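Local coordinates for intracellular protein transport protein USO1 (Saccharomyces cerevisiae S288c, PDB 6LSU) that is required for protein transport from the endoplasmic reticulum to the Golgi as a coiled-coil membrane tether, of which this chain is the globular head, at residues F238-E243 / S250-D255; A284-E289 / N308-I313; W589-F594 / I713-T718; S665-F670 / Q707-N712. One frame throughout, in Å; residues are numbered along the deposited sequence.

Contact 1 (F238-E243 / S250-D255); sequences FSIIEE and SLVVND
Val252 meets Ile240, and one residue further on Val253 meets Ile241, so that the start of helix 251-264 lies against the last turns of helix 233-244 through four branched aliphatic side chains. The two helices run roughly antiparallel within the curated fourth ARM repeat, joined by a short connection. Val252 reaches over with CG1, whose position trans to the backbone nitrogen (chi1 177°) carries it to CG2 of Ile240 at 4.0 Å. These side chains meet at about a right angle, a methyl of one abutting a methyl of the other. Val253 works with both of its methyls. Its CG1 lies 4.2 Å from CG2 of Ile241, again with the side chains nearly perpendicular, while its CG2 rests on the backbone of that residue, 4.2 Å from the CA of Ile241 and as far from its carbonyl oxygen. Using a methyl against main chain in this way goes with a close approach of the helices: the CA atoms of Ile241 and Val253 are only 5.3 Å apart. No hydrogen bond crosses between the segments, and the contact is purely apolar. Further along the segment, Asp255 faces another way and forms a salt bridge with Arg111. Helix 204-218 flanks the pair, with Arg207 on Ile240 and Asp208 on Val252, whereas helix 301-317 covers Val253 and Asn254 through Asn306. The contact thus joins two helices of one ARM repeat between their neighbours along the superhelix.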
# COMPACT_ATOMS: atom_id res chain seq x y z
N PHE A 238 -19.52 4.46 -11.83
CA PHE A 238 -20.31 3.87 -10.71
C PHE A 238 -21.59 3.16 -11.19
O PHE A 238 -21.89 2.10 -10.63
CB PHE A 238 -20.64 4.87 -9.59
CG PHE A 238 -19.51 4.98 -8.58
CD1 PHE A 238 -19.15 3.88 -7.82
CD2 PHE A 238 -18.75 6.14 -8.47
CE1 PHE A 238 -18.08 3.94 -6.95
CE2 PHE A 238 -17.68 6.19 -7.58
CZ PHE A 238 -17.35 5.08 -6.83
N SER A 239 -22.27 3.63 -12.24
CA SER A 239 -23.48 2.90 -12.74
C SER A 239 -23.00 1.64 -13.41
O SER A 239 -23.63 0.61 -13.18
CB SER A 239 -24.36 3.69 -13.66
OG SER A 239 -24.06 5.07 -13.54
N ILE A 240 -21.90 1.70 -14.17
CA ILE A 240 -21.37 0.48 -14.84
C ILE A 240 -21.02 -0.54 -13.74
O ILE A 240 -21.42 -1.68 -13.83
CB ILE A 240 -20.17 0.81 -15.74
CG1 ILE A 240 -20.53 1.84 -16.81
CG2 ILE A 240 -19.62 -0.48 -16.35
CD1 ILE A 240 -19.37 2.24 -17.69
N ILE A 241 -20.27 -0.10 -12.70
CA ILE A 241 -19.89 -0.95 -11.55
C ILE A 241 -21.17 -1.57 -10.95
O ILE A 241 -21.19 -2.81 -10.82
CB ILE A 241 -19.06 -0.17 -10.50
CG1 ILE A 241 -17.68 0.21 -11.04
CG2 ILE A 241 -18.94 -0.97 -9.17
CD1 ILE A 241 -16.99 1.28 -10.28
N GLU A 242 -22.20 -0.77 -10.61
CA GLU A 242 -23.43 -1.38 -10.02
C GLU A 242 -24.14 -2.29 -11.03
O GLU A 242 -24.56 -3.39 -10.63
CB GLU A 242 -24.41 -0.40 -9.39
CG GLU A 242 -25.18 -1.06 -8.23
CD GLU A 242 -24.43 -1.99 -7.25
OE1 GLU A 242 -23.32 -1.61 -6.76
OE2 GLU A 242 -24.97 -3.10 -6.98
N GLU A 243 -24.19 -1.90 -12.29
CA GLU A 243 -24.77 -2.69 -13.41
C GLU A 243 -24.03 -4.04 -13.55
O GLU A 243 -24.71 -5.07 -13.78
CB GLU A 243 -24.74 -1.80 -14.65
CG GLU A 243 -25.82 -2.07 -15.67
CD GLU A 243 -25.53 -1.31 -16.96
OE1 GLU A 243 -25.26 -0.06 -16.90
OE2 GLU A 243 -25.49 -1.97 -18.02
N SER A 250 -16.21 -8.71 -12.53
CA SER A 250 -14.83 -9.20 -12.64
C SER A 250 -13.98 -8.06 -13.22
O SER A 250 -13.89 -6.99 -12.49
CB SER A 250 -14.79 -10.54 -13.33
OG SER A 250 -14.99 -10.41 -14.72
N LEU A 251 -13.46 -8.19 -14.44
CA LEU A 251 -12.44 -7.26 -14.94
C LEU A 251 -13.03 -5.86 -15.19
O LEU A 251 -12.32 -4.87 -14.85
CB LEU A 251 -11.81 -7.84 -16.20
CG LEU A 251 -10.59 -8.69 -15.97
CD1 LEU A 251 -9.96 -9.00 -17.34
CD2 LEU A 251 -9.59 -7.99 -15.08
N VAL A 252 -14.25 -5.77 -15.72
CA VAL A 252 -14.85 -4.46 -16.09
C VAL A 252 -14.87 -3.55 -14.85
O VAL A 252 -14.47 -2.38 -14.98
CB VAL A 252 -16.23 -4.59 -16.74
CG1 VAL A 252 -16.83 -3.23 -17.04
CG2 VAL A 252 -16.13 -5.38 -18.03
N VAL A 253 -15.25 -4.09 -13.68
CA VAL A 253 -15.19 -3.33 -12.39
C VAL A 253 -13.76 -2.96 -12.04
O VAL A 253 -13.56 -1.85 -11.60
CB VAL A 253 -15.88 -4.11 -11.26
CG1 VAL A 253 -15.65 -3.46 -9.93
CG2 VAL A 253 -17.35 -4.24 -11.57
N ASN A 254 -12.81 -3.87 -12.24
CA ASN A 254 -11.36 -3.61 -12.02
C ASN A 254 -10.95 -2.43 -12.92
O ASN A 254 -10.31 -1.47 -12.43
CB ASN A 254 -10.54 -4.85 -12.35
CG ASN A 254 -9.22 -4.89 -11.63
OD1 ASN A 254 -8.65 -5.94 -11.47
ND2 ASN A 254 -8.73 -3.78 -11.16
N ASP A 255 -11.34 -2.49 -14.20
CA ASP A 255 -11.08 -1.38 -15.17
C ASP A 255 -11.75 -0.10 -14.65
O ASP A 255 -11.05 0.88 -14.43
CB ASP A 255 -11.52 -1.75 -16.58
CG ASP A 255 -10.99 -3.10 -17.09
OD1 ASP A 255 -11.70 -3.73 -17.87
OD2 ASP A 255 -9.87 -3.53 -16.71

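Contact 2 (A284-E289 / N308-I313); sequences AHLLSE and NTALDI
An all-apolar packing of two roughly antiparallel helices joins Leu286 and Leu287 to Ala310 and Leu311 inside the fifth ARM repeat of the armadillo-like superhelix. Helix 280-287 supplies the first pair, and helix 301-317 the second from its middle. All four touching residues are buried, and no hydrogen bond passes between the segments. Most of the contact is made by Leu287, whose CD2 methyl is placed over the single methyl of Ala310, 3.7 Å from CB. The small alanine lets the leucine come down onto its helix, with the CA atoms of Leu287 and Ala310 7.0 Å apart. Leu286 adds a looser touch on the same alanine, its CD2 lying 4.3 Å from CB of Ala310, so two leucine methyls meet one CB. Packing goes on past this pair: Leu287 also lies on Val340 and Leu344 of helix 337-346, and Leu311 on Val357 and Ala358 of helix 354-366. In Leu311, CG is turned trans to the carbonyl carbon (chi1 -74°), and from there CD2 extends to the CD2 of Leu287, methyl to methyl at 3.9 Å.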
# COMPACT_ATOMS: atom_id res chain seq x y z
N ALA A 284 -18.73 3.93 -0.55
CA ALA A 284 -19.17 3.32 0.72
C ALA A 284 -20.04 2.12 0.42
O ALA A 284 -19.91 1.10 1.09
CB ALA A 284 -19.96 4.29 1.53
N HIS A 285 -20.99 2.28 -0.49
CA HIS A 285 -21.99 1.22 -0.75
C HIS A 285 -21.27 -0.04 -1.30
O HIS A 285 -21.65 -1.21 -0.94
CB HIS A 285 -23.08 1.74 -1.69
CG HIS A 285 -23.94 0.62 -2.16
ND1 HIS A 285 -24.89 0.05 -1.32
CD2 HIS A 285 -23.95 -0.09 -3.32
CE1 HIS A 285 -25.47 -0.95 -1.96
NE2 HIS A 285 -24.92 -1.05 -3.19
N LEU A 286 -20.30 0.22 -2.21
CA LEU A 286 -19.44 -0.80 -2.87
C LEU A 286 -18.48 -1.46 -1.86
O LEU A 286 -18.41 -2.66 -1.87
CB LEU A 286 -18.65 -0.09 -3.97
CG LEU A 286 -17.63 -0.96 -4.71
CD1 LEU A 286 -18.39 -2.00 -5.52
CD2 LEU A 286 -16.73 -0.12 -5.59
N LEU A 287 -17.82 -0.67 -1.00
CA LEU A 287 -16.95 -1.16 0.07
C LEU A 287 -17.78 -2.00 1.07
O LEU A 287 -17.26 -2.95 1.66
CB LEU A 287 -16.29 0.02 0.77
CG LEU A 287 -15.14 0.67 0.00
CD1 LEU A 287 -14.60 1.89 0.75
CD2 LEU A 287 -14.03 -0.35 -0.17
N SER A 288 -19.05 -1.71 1.21
CA SER A 288 -19.86 -2.33 2.29
C SER A 288 -20.45 -3.65 1.79
O SER A 288 -20.89 -4.45 2.62
CB SER A 288 -20.92 -1.40 2.83
OG SER A 288 -22.14 -1.59 2.14
N GLU A 289 -20.31 -3.95 0.50
CA GLU A 289 -20.84 -5.20 -0.07
C GLU A 289 -20.46 -6.46 0.70
O GLU A 289 -21.30 -7.33 0.93
CB GLU A 289 -20.42 -5.32 -1.52
CG GLU A 289 -21.57 -4.99 -2.45
CD GLU A 289 -21.12 -4.58 -3.83
OE1 GLU A 289 -21.64 -3.50 -4.36
OE2 GLU A 289 -20.27 -5.34 -4.38
N ASN A 308 -9.47 -3.81 -2.98
CA ASN A 308 -8.23 -3.17 -2.53
C ASN A 308 -8.09 -1.89 -3.38
O ASN A 308 -7.61 -0.84 -2.88
CB ASN A 308 -7.06 -4.15 -2.61
CG ASN A 308 -6.82 -4.96 -1.36
OD1 ASN A 308 -7.43 -4.75 -0.29
ND2 ASN A 308 -5.94 -5.94 -1.47
N THR A 309 -8.40 -2.00 -4.67
CA THR A 309 -8.41 -0.83 -5.57
C THR A 309 -9.39 0.23 -5.01
O THR A 309 -8.99 1.44 -4.91
CB THR A 309 -8.71 -1.22 -7.00
OG1 THR A 309 -7.86 -2.30 -7.41
CG2 THR A 309 -8.49 -0.04 -7.94
N ALA A 310 -10.61 -0.19 -4.64
CA ALA A 310 -11.58 0.71 -3.97
C ALA A 310 -10.97 1.40 -2.72
O ALA A 310 -11.08 2.62 -2.59
CB ALA A 310 -12.84 -0.07 -3.65
N LEU A 311 -10.34 0.64 -1.84
CA LEU A 311 -9.67 1.14 -0.62
C LEU A 311 -8.60 2.14 -1.00
O LEU A 311 -8.45 3.13 -0.26
CB LEU A 311 -9.14 -0.00 0.23
CG LEU A 311 -10.22 -0.79 0.98
CD1 LEU A 311 -9.63 -2.06 1.65
CD2 LEU A 311 -10.89 0.06 2.04
N ASP A 312 -7.89 1.88 -2.11
CA ASP A 312 -6.75 2.73 -2.57
C ASP A 312 -7.34 4.09 -2.98
O ASP A 312 -6.75 5.12 -2.66
CB ASP A 312 -5.89 2.06 -3.66
CG ASP A 312 -5.00 0.93 -3.13
OD1 ASP A 312 -4.83 0.82 -1.86
OD2 ASP A 312 -4.48 0.16 -3.97
N ILE A 313 -8.52 4.11 -3.60
CA ILE A 313 -9.15 5.36 -4.04
C ILE A 313 -9.42 6.18 -2.79
O ILE A 313 -9.02 7.37 -2.79
CB ILE A 313 -10.41 5.09 -4.84
CG1 ILE A 313 -10.08 4.61 -6.26
CG2 ILE A 313 -11.29 6.30 -4.82
CD1 ILE A 313 -11.23 3.80 -6.90

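Contact 3 (W589-F594 / I713-T718); sequences WLFGDF and IYRIRT
Phe591 carries its ring across to Ile716, presenting an edge to the methyl at the end of the isoleucine. CE2 of Phe591 is the ring atom nearest to CD1 of Ile716, at 3.3 Å, and CD2 of the same ring follows at 3.8 Å from that methyl; CD1 of Ile716 lies in the plane of the Phe591 ring, at its edge, so the ring is met side-on. Next to it, the extended chain of Arg715 passes obliquely, with its CD 4.0 Å from CZ of Phe591. The guanidinium plane stands 83° from the ring plane, so the arginine contributes its aliphatic stem and not a flat stack. In Phe591 CG is turned trans to the backbone nitrogen (chi1 -164°), which sends the ring out from a turn that follows helix 577-590. That turn is type II, from Leu590 to Asp593, closed by the backbone bond from Asp593 N to Leu590 O at 2.8 Å; Gly592 takes the positive phi at its third position. Asp593 then serves as the N-cap of helix 594-601, its OD1 accepting a weak hydrogen bond from Ala596 N. On the other side, the hydroxyl of Tyr663 is hydrogen-bonded to Ile716 O, and Arg715 NE has a long, weak ion pair with Glu637. The ring of Phe638 also meets that of Phe591. The arrangement is that of a tight turn between two helices of an alpha-helical repeat protein: it falls where the ninth ARM repeat gives way to the tenth, and its aromatic residue reaches across to the short helix 713-717 near the C-terminal end of the head.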
# COMPACT_ATOMS: atom_id res chain seq x y z
N TRP A 589 14.68 5.14 26.67
CA TRP A 589 14.07 5.76 27.86
C TRP A 589 15.12 6.60 28.59
O TRP A 589 14.80 7.66 29.04
CB TRP A 589 13.49 4.69 28.81
CG TRP A 589 12.51 5.30 29.76
CD1 TRP A 589 12.40 6.63 30.08
CD2 TRP A 589 11.48 4.61 30.49
NE1 TRP A 589 11.42 6.79 31.00
CE2 TRP A 589 10.84 5.58 31.28
CE3 TRP A 589 11.11 3.27 30.64
CZ2 TRP A 589 9.83 5.25 32.17
CZ3 TRP A 589 10.14 2.93 31.55
CH2 TRP A 589 9.49 3.92 32.29
N LEU A 590 16.33 6.09 28.77
CA LEU A 590 17.36 6.73 29.64
C LEU A 590 17.94 7.92 28.89
O LEU A 590 18.16 8.98 29.53
CB LEU A 590 18.44 5.72 29.98
CG LEU A 590 18.35 5.10 31.37
CD1 LEU A 590 17.00 4.45 31.60
CD2 LEU A 590 19.47 4.08 31.56
N PHE A 591 18.13 7.76 27.58
CA PHE A 591 18.76 8.82 26.75
C PHE A 591 18.02 10.17 26.93
O PHE A 591 16.80 10.27 26.65
CB PHE A 591 18.83 8.42 25.29
CG PHE A 591 19.79 9.29 24.53
CD1 PHE A 591 19.52 10.64 24.36
CD2 PHE A 591 20.98 8.78 24.02
CE1 PHE A 591 20.41 11.46 23.70
CE2 PHE A 591 21.86 9.62 23.36
CZ PHE A 591 21.58 10.95 23.21
N GLY A 592 18.76 11.15 27.46
CA GLY A 592 18.34 12.53 27.78
C GLY A 592 17.29 12.59 28.88
O GLY A 592 16.58 13.61 28.95
N ASP A 593 17.16 11.57 29.72
CA ASP A 593 16.16 11.55 30.82
C ASP A 593 16.90 11.22 32.14
O ASP A 593 17.05 10.04 32.54
CB ASP A 593 14.97 10.66 30.43
CG ASP A 593 13.83 10.64 31.43
OD1 ASP A 593 13.94 11.32 32.44
OD2 ASP A 593 12.84 9.93 31.19
N PHE A 594 17.35 12.27 32.82
CA PHE A 594 18.02 12.25 34.15
C PHE A 594 17.21 11.44 35.17
O PHE A 594 17.79 10.56 35.80
CB PHE A 594 18.28 13.69 34.60
CG PHE A 594 19.40 14.35 33.84
CD1 PHE A 594 19.16 15.06 32.67
CD2 PHE A 594 20.72 14.26 34.29
CE1 PHE A 594 20.21 15.66 31.97
CE2 PHE A 594 21.76 14.85 33.58
CZ PHE A 594 21.50 15.55 32.43
N ILE A 713 25.19 8.82 17.32
CA ILE A 713 26.18 7.71 17.37
C ILE A 713 27.49 8.22 17.95
O ILE A 713 28.11 7.47 18.71
CB ILE A 713 26.39 7.04 16.01
CG1 ILE A 713 27.39 5.90 16.14
CG2 ILE A 713 26.82 8.05 14.97
CD1 ILE A 713 27.36 4.93 15.00
N TYR A 714 27.91 9.45 17.63
CA TYR A 714 29.18 10.01 18.16
C TYR A 714 29.07 10.12 19.67
O TYR A 714 29.92 9.54 20.37
CB TYR A 714 29.51 11.37 17.54
CG TYR A 714 30.73 12.03 18.11
CD1 TYR A 714 32.01 11.63 17.74
CD2 TYR A 714 30.60 13.06 19.04
CE1 TYR A 714 33.13 12.26 18.26
CE2 TYR A 714 31.72 13.68 19.57
CZ TYR A 714 32.98 13.29 19.17
OH TYR A 714 34.05 13.92 19.72
N ARG A 715 28.05 10.82 20.16
CA ARG A 715 27.80 11.02 21.61
C ARG A 715 27.80 9.67 22.34
O ARG A 715 28.29 9.65 23.44
CB ARG A 715 26.47 11.74 21.85
CG ARG A 715 26.36 12.32 23.25
CD ARG A 715 25.01 12.93 23.55
NE ARG A 715 24.95 13.51 24.88
CZ ARG A 715 24.02 14.36 25.29
NH1 ARG A 715 23.04 14.72 24.48
NH2 ARG A 715 24.04 14.85 26.52
N ILE A 716 27.23 8.59 21.77
CA ILE A 716 27.15 7.27 22.46
C ILE A 716 28.60 6.80 22.61
O ILE A 716 29.10 6.72 23.76
CB ILE A 716 26.29 6.22 21.71
CG1 ILE A 716 24.86 6.69 21.40
CG2 ILE A 716 26.29 4.90 22.47
CD1 ILE A 716 24.23 7.49 22.48
N ARG A 717 29.25 6.57 21.46
CA ARG A 717 30.62 6.01 21.34
C ARG A 717 31.59 6.72 22.29
O ARG A 717 32.48 6.02 22.80
CB ARG A 717 31.13 6.17 19.90
CG ARG A 717 32.46 5.48 19.65
CD ARG A 717 33.00 5.66 18.24
NE ARG A 717 33.42 7.03 17.96
CZ ARG A 717 32.91 7.83 17.01
NH1 ARG A 717 31.95 7.41 16.20
NH2 ARG A 717 33.38 9.05 16.86
N THR A 718 31.45 8.04 22.51
CA THR A 718 32.41 8.86 23.30
C THR A 718 31.84 9.21 24.68
O THR A 718 32.23 10.25 25.25
CB THR A 718 32.83 10.14 22.57
OG1 THR A 718 31.92 11.22 22.79
CG2 THR A 718 32.98 9.94 21.08

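Contact 4 (S665-F670 / Q707-N712); sequences SRIKQF and QLFNEN
In both Phe670 and Phe709 the first torsion turns CG trans to the amide nitrogen (chi1 175° and -179°), sending the two rings into the space between helices 660-673 and 703-711, where they meet as a T-shaped pair. Phe670 offers its edge and Phe709 its face: the planes stand at 84° and the ring centroids are 5.1 Å apart. CD2 of Phe670 is the atom that points onto that face, displaced toward its rim and 3.6 Å from CZ of Phe709. At the rim of the Phe709 ring, close to its plane, the carbonyl oxygen of Ile667 lies 4.2 Å from CZ, and the CG2 methyl of Ile667 comes to 4.4 Å from CE1 of Phe709 in a looser apolar touch. Were Phe709 cut back to an alanine, the edge of Phe670 would probably lose the face it points at, and a gap would be likely to open between the helices. Phe676 extends the pair to three rings, stacking on Phe670 and meeting Phe709 edge-to-face. Helix 622-637 backs Phe670 with Leu627 and Met630. Beyond the aromatic pair, just past the end of helix 703-711, Asn712 donates from ND2 a 2.8 Å hydrogen bond to Leu708 O, tilted out of the carbonyl plane; this holds the amide back against the last turn of the helix. The whole is a buried aromatic cluster that, with Phe676, joins helices 660-673 and 703-711 in the C-terminal part of the alpha-helical head.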
# COMPACT_ATOMS: atom_id res chain seq x y z
N SER A 665 34.81 0.56 21.25
CA SER A 665 34.94 -0.50 20.22
C SER A 665 33.57 -1.14 20.02
O SER A 665 33.20 -1.37 18.86
CB SER A 665 35.98 -1.54 20.58
OG SER A 665 35.70 -2.77 19.95
N ARG A 666 32.86 -1.40 21.12
CA ARG A 666 31.61 -2.21 21.10
C ARG A 666 30.44 -1.36 20.61
O ARG A 666 29.45 -1.99 20.18
CB ARG A 666 31.28 -2.76 22.48
CG ARG A 666 32.12 -3.96 22.87
CD ARG A 666 32.02 -4.24 24.36
NE ARG A 666 32.43 -5.60 24.67
CZ ARG A 666 32.13 -6.25 25.80
NH1 ARG A 666 31.42 -5.66 26.75
NH2 ARG A 666 32.55 -7.49 25.98
N ILE A 667 30.52 -0.02 20.74
CA ILE A 667 29.59 0.94 20.07
C ILE A 667 29.85 0.93 18.56
O ILE A 667 28.88 0.86 17.78
CB ILE A 667 29.72 2.35 20.67
CG1 ILE A 667 29.29 2.39 22.14
CG2 ILE A 667 28.97 3.38 19.83
CD1 ILE A 667 28.30 1.32 22.52
N LYS A 668 31.12 1.03 18.16
CA LYS A 668 31.54 1.00 16.73
C LYS A 668 31.21 -0.37 16.16
O LYS A 668 30.84 -0.43 15.00
CB LYS A 668 33.04 1.31 16.60
CG LYS A 668 33.51 1.67 15.20
CD LYS A 668 34.64 2.69 15.18
CE LYS A 668 34.89 3.26 13.80
NZ LYS A 668 35.51 4.60 13.88
N GLN A 669 31.29 -1.44 16.94
CA GLN A 669 31.10 -2.81 16.40
C GLN A 669 29.61 -3.03 16.18
O GLN A 669 29.25 -3.87 15.30
CB GLN A 669 31.66 -3.92 17.28
CG GLN A 669 31.40 -5.30 16.68
CD GLN A 669 32.16 -6.45 17.30
OE1 GLN A 669 32.03 -6.73 18.49
NE2 GLN A 669 32.91 -7.16 16.46
N PHE A 670 28.77 -2.34 16.96
CA PHE A 670 27.28 -2.46 16.92
C PHE A 670 26.75 -1.89 15.59
O PHE A 670 25.88 -2.54 14.98
CB PHE A 670 26.65 -1.73 18.11
CG PHE A 670 25.14 -1.70 18.09
CD1 PHE A 670 24.41 -2.85 18.35
CD2 PHE A 670 24.47 -0.54 17.75
CE1 PHE A 670 23.03 -2.83 18.33
CE2 PHE A 670 23.08 -0.53 17.71
CZ PHE A 670 22.36 -1.66 18.03
N GLN A 707 16.57 5.70 14.89
CA GLN A 707 16.71 7.14 14.58
C GLN A 707 17.58 7.72 15.69
O GLN A 707 18.50 8.54 15.42
CB GLN A 707 15.36 7.86 14.49
CG GLN A 707 14.71 7.88 13.11
CD GLN A 707 13.25 8.25 13.23
OE1 GLN A 707 12.90 9.36 13.62
NE2 GLN A 707 12.38 7.30 12.93
N LEU A 708 17.26 7.34 16.93
CA LEU A 708 18.00 7.85 18.11
C LEU A 708 19.49 7.44 18.00
O LEU A 708 20.35 8.31 18.12
CB LEU A 708 17.37 7.28 19.38
CG LEU A 708 18.14 7.65 20.64
CD1 LEU A 708 17.85 9.09 21.03
CD2 LEU A 708 17.82 6.70 21.79
N PHE A 709 19.78 6.18 17.73
CA PHE A 709 21.17 5.71 17.64
C PHE A 709 21.89 6.51 16.55
O PHE A 709 22.87 7.22 16.87
CB PHE A 709 21.25 4.20 17.39
CG PHE A 709 22.67 3.73 17.34
CD1 PHE A 709 23.45 3.70 18.48
CD2 PHE A 709 23.26 3.42 16.13
CE1 PHE A 709 24.77 3.28 18.42
CE2 PHE A 709 24.58 3.01 16.07
CZ PHE A 709 25.33 2.95 17.21
N ASN A 710 21.39 6.43 15.31
CA ASN A 710 22.03 7.09 14.14
C ASN A 710 22.22 8.59 14.41
O ASN A 710 23.23 9.11 14.03
CB ASN A 710 21.27 6.80 12.85
CG ASN A 710 21.39 5.35 12.43
OD1 ASN A 710 22.32 4.67 12.82
ND2 ASN A 710 20.45 4.87 11.62
N GLU A 711 21.32 9.27 15.11
CA GLU A 711 21.37 10.74 15.27
C GLU A 711 22.35 11.13 16.39
O GLU A 711 22.74 12.32 16.40
CB GLU A 711 19.95 11.29 15.51
CG GLU A 711 19.14 11.39 14.22
CD GLU A 711 17.68 11.79 14.37
OE1 GLU A 711 17.33 12.41 15.42
OE2 GLU A 711 16.90 11.48 13.44
N ASN A 712 22.71 10.19 17.29
CA ASN A 712 23.70 10.46 18.37
C ASN A 712 24.79 9.40 18.44
O ASN A 712 25.32 9.17 19.53
CB ASN A 712 23.05 10.52 19.76
CG ASN A 712 21.81 11.35 19.74
OD1 ASN A 712 21.89 12.57 19.96
ND2 ASN A 712 20.68 10.70 19.47

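The four contacts come as two pairs toward different parts of the elongated head. Contacts 1 and 2 follow one another along the chain in the fourth and fifth ARM repeats, their centres 12 Å apart, and touch where Ile241 packs on Leu286. Contacts 3 and 4, with centres 10 Å apart, lie in the C-terminal part; both segments of contact 4 fall in sequence between the two of contact 3. Helix 713-717 directly follows helix 703-711, and Ile716 and Arg717 pack on Ile667. Contacts 1 and 3 have centres about 57 Å apart, so the pairs belong to separate regions: successive ARM repeats in one, the packing of the C-terminal helices on one another in the other.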